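Local coordinates for protein ATP-dependent protease (Xanthomonas campestris pv. campestris, PDB 7CAY) that probably binds protein substrates, as the N-terminal domain of Lon proteases does, at residues P123-L128 against R183-L188. Numbering follows the deposited sequence.
Sequences PEHGLL and RRLEQL
The imidazole of His125 lies against Leu185 and Glu186, and these three side chains make the contact. The first interaction is a CH-pi contact. Leu185 CB sits over one face of the ring, 4.0 Å from the centroid of the His125 ring and 24° off its normal. Leu185 CB is displaced from the ring centre, and His125 CD2 is its nearest ring atom, at 3.8 Å. The branch end of Leu185 joins in, with Leu185 CD1 4.0 Å from His125 CD2. Glu124 CG lies 3.4 Å from the plane of the His125 ring, on the other face, so the imidazole lies between two aliphatic groups.

Both residues in the CH-pi pair are buried. They join the turn leading into helix 126-134 to helix 181-190 in the helical part of this Lon substrate-binding domain, away from the beta sheet. Leu185 also touches Ala154, at the start of helix 154-164.

The polar approach is at the ring edge. Glu186 OE1 lies near the ring plane, 3.6 Å from His125 CE1. Glu186 CG is anti to the backbone N (chi1 -166°), and a bend at chi2 brings the carboxylate to the ring. The carboxylate plane is turned 56° from the imidazole. The charge of the Glu186 carboxylate could favour a protonated imidazole, although no hydrogen bond joins the two. Within its own segment, His125 ND1 gives a weak hydrogen bond to Glu124 O at 3.2 Å.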
ATOM      1  N   PRO A 123       3.202   6.394 -25.783  1.00 90.03           N
ATOM      2  CA  PRO A 123       3.763   5.427 -26.742  1.00 93.53           C
ATOM      3  C   PRO A 123       5.063   4.794 -26.281  1.00 86.55           C
ATOM      4  O   PRO A 123       5.333   3.635 -26.624  1.00 88.12           O
ATOM      5  CB  PRO A 123       3.962   6.271 -28.008  1.00100.00           C
ATOM      6  N   GLU A 124       5.875   5.514 -25.506  1.00 92.85           N
ATOM      7  CA  GLU A 124       7.118   4.960 -24.983  1.00 89.93           C
ATOM      8  C   GLU A 124       6.891   3.934 -23.879  1.00 84.20           C
ATOM      9  O   GLU A 124       7.850   3.273 -23.469  1.00 82.40           O
ATOM     10  CB  GLU A 124       8.014   6.083 -24.457  1.00 90.15           C
ATOM     11  CG  GLU A 124       7.364   6.935 -23.376  1.00 89.03           C
ATOM     12  CD  GLU A 124       6.798   8.233 -23.917  1.00 92.55           C
ATOM     13  OE1 GLU A 124       7.184   9.306 -23.405  1.00 92.57           O
ATOM     14  OE2 GLU A 124       5.978   8.184 -24.858  1.00 95.57           O
ATOM     15  N   HIS A 125       5.660   3.787 -23.392  1.00 88.24           N
ATOM     16  CA  HIS A 125       5.348   2.843 -22.329  1.00 83.74           C
ATOM     17  C   HIS A 125       4.440   1.711 -22.785  1.00 87.53           C
ATOM     18  O   HIS A 125       4.035   0.889 -21.956  1.00 85.45           O
ATOM     19  CB  HIS A 125       4.703   3.577 -21.146  1.00 82.20           C
ATOM     20  CG  HIS A 125       5.584   4.616 -20.523  1.00 80.02           C
ATOM     21  ND1 HIS A 125       6.948   4.654 -20.724  1.00 80.60           N
ATOM     22  CD2 HIS A 125       5.294   5.657 -19.707  1.00 79.51           C
ATOM     23  CE1 HIS A 125       7.460   5.673 -20.056  1.00 79.01           C
ATOM     24  NE2 HIS A 125       6.478   6.297 -19.431  1.00 78.78           N
ATOM     25  N   GLY A 126       4.103   1.646 -24.075  1.00 88.66           N
ATOM     26  CA  GLY A 126       3.255   0.567 -24.554  1.00 88.95           C
ATOM     27  C   GLY A 126       3.912  -0.793 -24.427  1.00 87.50           C
ATOM     28  O   GLY A 126       3.254  -1.783 -24.094  1.00 87.10           O
ATOM     29  N   LEU A 127       5.219  -0.865 -24.692  1.00 87.65           N
ATOM     30  CA  LEU A 127       5.940  -2.116 -24.493  1.00 86.42           C
ATOM     31  C   LEU A 127       5.970  -2.511 -23.023  1.00 84.88           C
ATOM     32  O   LEU A 127       6.024  -3.705 -22.702  1.00 84.01           O
ATOM     33  CB  LEU A 127       7.358  -1.999 -25.049  1.00 87.41           C
ATOM     34  CG  LEU A 127       7.453  -1.993 -26.572  1.00 91.28           C
ATOM     35  CD1 LEU A 127       8.878  -1.719 -27.029  1.00 92.41           C
ATOM     36  CD2 LEU A 127       6.956  -3.321 -27.115  1.00 93.80           C
ATOM     37  N   LEU A 128       5.930  -1.530 -22.119  1.00 86.73           N
ATOM     38  CA  LEU A 128       5.831  -1.835 -20.697  1.00 84.00           C
ATOM     39  C   LEU A 128       4.516  -2.521 -20.350  1.00 83.92           C
ATOM     40  O   LEU A 128       4.440  -3.206 -19.325  1.00 81.78           O
ATOM     41  CB  LEU A 128       5.993  -0.560 -19.867  1.00 81.47           C
ATOM     42  N   ARG A 183       5.546   9.316 -14.754  1.00 71.21           N
ATOM     43  CA  ARG A 183       6.868   9.389 -14.140  1.00 69.87           C
ATOM     44  C   ARG A 183       7.141   8.164 -13.281  1.00 65.02           C
ATOM     45  O   ARG A 183       8.303   7.792 -13.077  1.00 63.91           O
ATOM     46  CB  ARG A 183       7.007  10.669 -13.315  1.00 70.76           C
ATOM     47  CG  ARG A 183       7.880  11.724 -13.980  1.00 74.03           C
ATOM     48  CD  ARG A 183       8.062  12.962 -13.112  1.00 75.41           C
ATOM     49  NE  ARG A 183       6.862  13.794 -13.070  1.00 78.42           N
ATOM     50  CZ  ARG A 183       6.133  14.005 -11.979  1.00 78.78           C
ATOM     51  NH1 ARG A 183       6.486  13.450 -10.827  1.00 76.98           N
ATOM     52  NH2 ARG A 183       5.056  14.778 -12.039  1.00 80.78           N
ATOM     53  N   ARG A 184       6.085   7.524 -12.772  1.00 66.41           N
ATOM     54  CA  ARG A 184       6.245   6.250 -12.081  1.00 63.98           C
ATOM     55  C   ARG A 184       6.781   5.185 -13.030  1.00 65.23           C
ATOM     56  O   ARG A 184       7.728   4.462 -12.704  1.00 63.04           O
ATOM     57  CB  ARG A 184       4.909   5.817 -11.479  1.00 63.95           C
ATOM     58  CG  ARG A 184       4.945   5.540  -9.987  1.00 62.69           C
ATOM     59  CD  ARG A 184       3.580   5.088  -9.497  1.00 62.90           C
ATOM     60  NE  ARG A 184       2.676   6.211  -9.260  1.00 63.69           N
ATOM     61  CZ  ARG A 184       1.379   6.199  -9.553  1.00 64.31           C
ATOM     62  NH1 ARG A 184       0.835   5.126 -10.113  1.00 64.39           N
ATOM     63  NH2 ARG A 184       0.630   7.263  -9.295  1.00 65.00           N
ATOM     64  N   LEU A 185       6.187   5.087 -14.222  1.00 67.41           N
ATOM     65  CA  LEU A 185       6.654   4.130 -15.218  1.00 69.10           C
ATOM     66  C   LEU A 185       8.019   4.499 -15.784  1.00 69.54           C
ATOM     67  O   LEU A 185       8.733   3.615 -16.270  1.00 69.11           O
ATOM     68  CB  LEU A 185       5.631   4.013 -16.349  1.00 71.07           C
ATOM     69  CG  LEU A 185       4.338   3.270 -16.003  1.00 70.46           C
ATOM     70  CD1 LEU A 185       3.244   3.590 -17.009  1.00 72.90           C
ATOM     71  CD2 LEU A 185       4.587   1.770 -15.948  1.00 69.36           C
ATOM     72  N   GLU A 186       8.399   5.777 -15.731  1.00 67.80           N
ATOM     73  CA  GLU A 186       9.699   6.177 -16.260  1.00 69.73           C
ATOM     74  C   GLU A 186      10.832   5.698 -15.359  1.00 68.44           C
ATOM     75  O   GLU A 186      11.886   5.276 -15.850  1.00 68.07           O
ATOM     76  CB  GLU A 186       9.750   7.695 -16.441  1.00 72.07           C
ATOM     77  CG  GLU A 186      10.911   8.186 -17.297  1.00 74.93           C
ATOM     78  CD  GLU A 186      10.785   7.771 -18.754  1.00 78.53           C
ATOM     79  OE1 GLU A 186       9.880   8.285 -19.449  1.00 80.52           O
ATOM     80  OE2 GLU A 186      11.590   6.927 -19.201  1.00 79.12           O
ATOM     81  N   GLN A 187      10.640   5.749 -14.039  1.00 67.13           N
ATOM     82  CA  GLN A 187      11.643   5.213 -13.126  1.00 67.57           C
ATOM     83  C   GLN A 187      11.468   3.721 -12.889  1.00 65.97           C
ATOM     84  O   GLN A 187      12.448   3.033 -12.581  1.00 65.68           O
ATOM     85  CB  GLN A 187      11.617   5.963 -11.789  1.00 66.57           C
ATOM     86  CG  GLN A 187      10.469   5.604 -10.866  1.00 65.83           C
ATOM     87  CD  GLN A 187      10.662   6.161  -9.464  1.00 65.38           C
ATOM     88  OE1 GLN A 187      11.754   6.612  -9.106  1.00 65.81           O
ATOM     89  NE2 GLN A 187       9.601   6.133  -8.662  1.00 64.46           N
ATOM     90  N   LEU A 188      10.244   3.205 -13.031  1.00 66.06           N
ATOM     91  CA  LEU A 188      10.055   1.759 -13.055  1.00 67.46           C
ATOM     92  C   LEU A 188      10.779   1.138 -14.240  1.00 73.59           C
ATOM     93  O   LEU A 188      11.176  -0.032 -14.189  1.00 74.94           O
ATOM     94  CB  LEU A 188       8.563   1.428 -13.099  1.00 66.10           C
ATOM     95  CG  LEU A 188       8.136  -0.039 -13.037  1.00 65.74           C
ATOM     96  CD1 LEU A 188       8.587  -0.675 -11.732  1.00 63.37           C
ATOM     97  CD2 LEU A 188       6.628  -0.157 -13.202  1.00 66.55           C
TER